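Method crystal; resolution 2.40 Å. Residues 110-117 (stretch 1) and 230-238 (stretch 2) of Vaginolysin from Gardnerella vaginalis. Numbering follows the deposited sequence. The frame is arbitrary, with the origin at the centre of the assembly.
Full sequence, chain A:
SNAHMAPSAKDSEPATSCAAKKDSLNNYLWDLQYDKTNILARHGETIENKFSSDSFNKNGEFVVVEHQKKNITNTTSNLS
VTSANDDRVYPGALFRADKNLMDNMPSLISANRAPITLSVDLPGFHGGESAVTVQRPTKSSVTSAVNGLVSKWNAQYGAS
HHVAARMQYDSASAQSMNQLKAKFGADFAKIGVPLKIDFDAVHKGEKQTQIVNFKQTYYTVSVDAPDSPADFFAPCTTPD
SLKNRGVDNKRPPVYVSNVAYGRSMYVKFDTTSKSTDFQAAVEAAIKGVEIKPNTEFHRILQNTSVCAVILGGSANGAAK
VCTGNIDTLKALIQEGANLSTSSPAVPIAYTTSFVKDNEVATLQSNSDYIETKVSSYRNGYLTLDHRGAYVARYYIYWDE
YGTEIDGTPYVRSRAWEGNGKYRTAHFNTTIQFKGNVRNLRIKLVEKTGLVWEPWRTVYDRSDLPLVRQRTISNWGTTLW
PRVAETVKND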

# COMPACT_ATOMS: atom_id res chain seq x y z
N SER A 110 -48.72 28.04 -1.22
CA SER A 110 -49.67 29.11 -1.46
C SER A 110 -50.47 29.35 -0.19
O SER A 110 -51.08 28.43 0.36
CB SER A 110 -50.60 28.77 -2.62
OG SER A 110 -50.09 27.69 -3.38
N ALA A 111 -50.45 30.59 0.30
CA ALA A 111 -51.18 30.95 1.50
C ALA A 111 -51.24 32.46 1.59
O ALA A 111 -50.41 33.16 1.00
CB ALA A 111 -50.54 30.36 2.76
N ASN A 112 -52.22 32.95 2.33
CA ASN A 112 -52.32 34.38 2.56
C ASN A 112 -51.18 34.82 3.46
O ASN A 112 -51.11 34.41 4.62
CB ASN A 112 -53.67 34.74 3.18
CG ASN A 112 -54.84 34.26 2.34
OD1 ASN A 112 -54.73 34.14 1.12
ND2 ASN A 112 -55.97 34.01 2.99
N ARG A 113 -50.29 35.65 2.93
CA ARG A 113 -49.07 36.04 3.62
C ARG A 113 -49.22 37.39 4.30
O ARG A 113 -50.11 38.19 3.98
CB ARG A 113 -47.89 36.09 2.64
CG ARG A 113 -47.50 34.74 2.07
CD ARG A 113 -46.87 33.85 3.12
NE ARG A 113 -45.65 34.44 3.66
CZ ARG A 113 -44.46 34.38 3.07
NH1 ARG A 113 -44.32 33.75 1.91
NH2 ARG A 113 -43.40 34.95 3.64
N ALA A 114 -48.33 37.65 5.24
CA ALA A 114 -48.20 38.94 5.90
C ALA A 114 -47.01 39.70 5.36
O ALA A 114 -46.13 39.11 4.72
CB ALA A 114 -48.04 38.74 7.41
N PRO A 115 -46.94 41.01 5.57
CA PRO A 115 -45.74 41.75 5.17
C PRO A 115 -44.50 41.17 5.83
O PRO A 115 -44.57 40.54 6.88
CB PRO A 115 -46.02 43.18 5.65
CG PRO A 115 -47.51 43.27 5.71
CD PRO A 115 -47.99 41.90 6.10
N ILE A 116 -43.36 41.38 5.18
CA ILE A 116 -42.09 40.86 5.66
C ILE A 116 -41.01 41.89 5.39
O ILE A 116 -41.05 42.62 4.39
CB ILE A 116 -41.75 39.50 4.99
CG1 ILE A 116 -40.50 38.88 5.61
CG2 ILE A 116 -41.58 39.67 3.48
CD1 ILE A 116 -40.49 37.37 5.53
N THR A 117 -40.04 41.96 6.30
CA THR A 117 -38.96 42.95 6.22
C THR A 117 -37.68 42.27 5.77
O THR A 117 -37.24 41.28 6.38
CB THR A 117 -38.75 43.63 7.58
OG1 THR A 117 -39.94 44.33 7.95
CG2 THR A 117 -37.58 44.61 7.51
N ALA A 230 -46.59 31.98 13.67
CA ALA A 230 -47.84 32.53 13.16
C ALA A 230 -47.56 33.92 12.62
O ALA A 230 -46.69 34.64 13.12
CB ALA A 230 -48.92 32.58 14.23
N ASP A 231 -48.29 34.30 11.58
CA ASP A 231 -47.83 35.38 10.71
C ASP A 231 -46.59 34.88 9.98
O ASP A 231 -45.99 33.88 10.38
CB ASP A 231 -47.55 36.66 11.49
CG ASP A 231 -46.07 36.97 11.62
OD1 ASP A 231 -45.44 37.30 10.59
OD2 ASP A 231 -45.54 36.88 12.75
N PHE A 232 -46.17 35.61 8.95
CA PHE A 232 -45.79 35.03 7.67
C PHE A 232 -47.09 34.98 6.88
O PHE A 232 -47.13 35.34 5.71
CB PHE A 232 -45.19 33.61 7.74
CG PHE A 232 -43.69 33.57 7.87
CD1 PHE A 232 -42.87 34.08 6.88
CD2 PHE A 232 -43.10 32.95 8.97
CE1 PHE A 232 -41.49 34.01 6.99
CE2 PHE A 232 -41.72 32.88 9.08
CZ PHE A 232 -40.92 33.41 8.09
N PHE A 233 -48.15 34.54 7.57
CA PHE A 233 -49.47 34.37 7.01
C PHE A 233 -50.41 35.49 7.47
O PHE A 233 -50.08 36.30 8.33
CB PHE A 233 -50.04 33.02 7.45
CG PHE A 233 -49.07 31.88 7.38
CD1 PHE A 233 -48.90 31.17 6.20
CD2 PHE A 233 -48.33 31.51 8.49
CE1 PHE A 233 -48.01 30.12 6.13
CE2 PHE A 233 -47.44 30.46 8.43
CZ PHE A 233 -47.28 29.76 7.25
N ALA A 234 -51.61 35.48 6.90
CA ALA A 234 -52.64 36.49 7.18
C ALA A 234 -53.11 36.39 8.63
O ALA A 234 -52.73 35.46 9.35
CB ALA A 234 -53.82 36.32 6.23
N PRO A 235 -53.92 37.34 9.10
CA PRO A 235 -54.39 37.30 10.50
C PRO A 235 -55.26 36.12 10.90
O PRO A 235 -54.99 35.49 11.93
CB PRO A 235 -55.15 38.63 10.63
CG PRO A 235 -54.40 39.54 9.72
CD PRO A 235 -54.06 38.69 8.53
N CYS A 236 -56.32 35.80 10.15
CA CYS A 236 -57.29 34.77 10.55
C CYS A 236 -57.07 33.51 9.72
O CYS A 236 -57.90 33.09 8.92
CB CYS A 236 -58.72 35.29 10.43
SG CYS A 236 -59.03 36.84 11.35
N THR A 237 -55.91 32.88 9.96
CA THR A 237 -55.35 31.91 9.02
C THR A 237 -55.75 30.46 9.29
O THR A 237 -55.69 29.65 8.35
CB THR A 237 -53.83 31.98 9.02
OG1 THR A 237 -53.34 32.37 10.32
CG2 THR A 237 -53.38 32.95 7.98
N THR A 238 -56.13 30.11 10.52
CA THR A 238 -56.48 28.75 10.95
C THR A 238 -55.43 27.72 10.52
O THR A 238 -55.05 27.66 9.35
CB THR A 238 -57.87 28.33 10.44
OG1 THR A 238 -58.13 26.99 10.85
CG2 THR A 238 -58.02 28.42 8.92
O HOH W 1 -44.56 37.25 5.64

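Two segments far apart in sequence need not share a sheet to be joined through their backbones; a single beta bridge can do the work, and residues 110-117 and 230-238 of vaginolysin offer a compact example. The first stretch is extended loop until it enters a strand at Ile116, while the second contains no regular helix or strand. They meet where Arg113 faces Phe233, the CA atoms of the two residues lying 3.8 Å apart. Backbone hydrogen bonds flank this pair. Ala114 N donates to Phe232 O at 2.6 Å with a favourable angle of 158°, and Ala234 N donates to Asn112 O, also at 2.6 Å, though this bond is weak, with an angle of 130° and an acceptor whose modelled position is less certain. In each case the residue after the bridge gives its NH to the carbonyl preceding it on the partner, so the chains run antiparallel at this point.

Phe232 O is the hub of the contact. Besides the amide of Ala114, it accepts a hydrogen bond from Arg113 NE at 2.7 Å and lies 2.9 Å from Arg113 CA in a CA-H...O contact. The arginine shows how a side chain can return to a partner from which its CA-to-CB bond points away overall: with chi1, chi2 and chi3 all in the m well, the chain folds back and brings the guanidinium edge to the carbonyl. One carbonyl thus serves both the backbone and a side chain of the opposing stretch. A water extends the cluster, donating to Ala114 O at 2.6 Å and to Phe232 O at 3.2 Å while accepting from Arg113 NH2 at 3.3 Å.

The aromatic side chains supplement these polar links. Arg113 NH2 approaches Phe232 CD1 to 3.4 Å at the ring edge, so the guanidinium does not stack on the ring face. Further along the same ring, Ile116 CD1 lies 3.8 Å from Phe232 CE1, an apolar contact with a buried residue of the strand. Ala111 CB meets Phe233 CD1 at 3.9 Å, again near the ring plane. Two further close approaches lie beside the bridge: Asn112 CB is 3.4 Å from Ala234 CB, and Ala114 CB, directed toward the second stretch, comes within 3.3 Å of Phe233 O.

Within the second stretch, Phe232 N donates a very short hydrogen bond to Asp231 OD1, at 2.5 Å. Phe232 therefore has its amide engaged locally while its carbonyl serves the other stretch. The whole contact buries 392 Å², counting both sides.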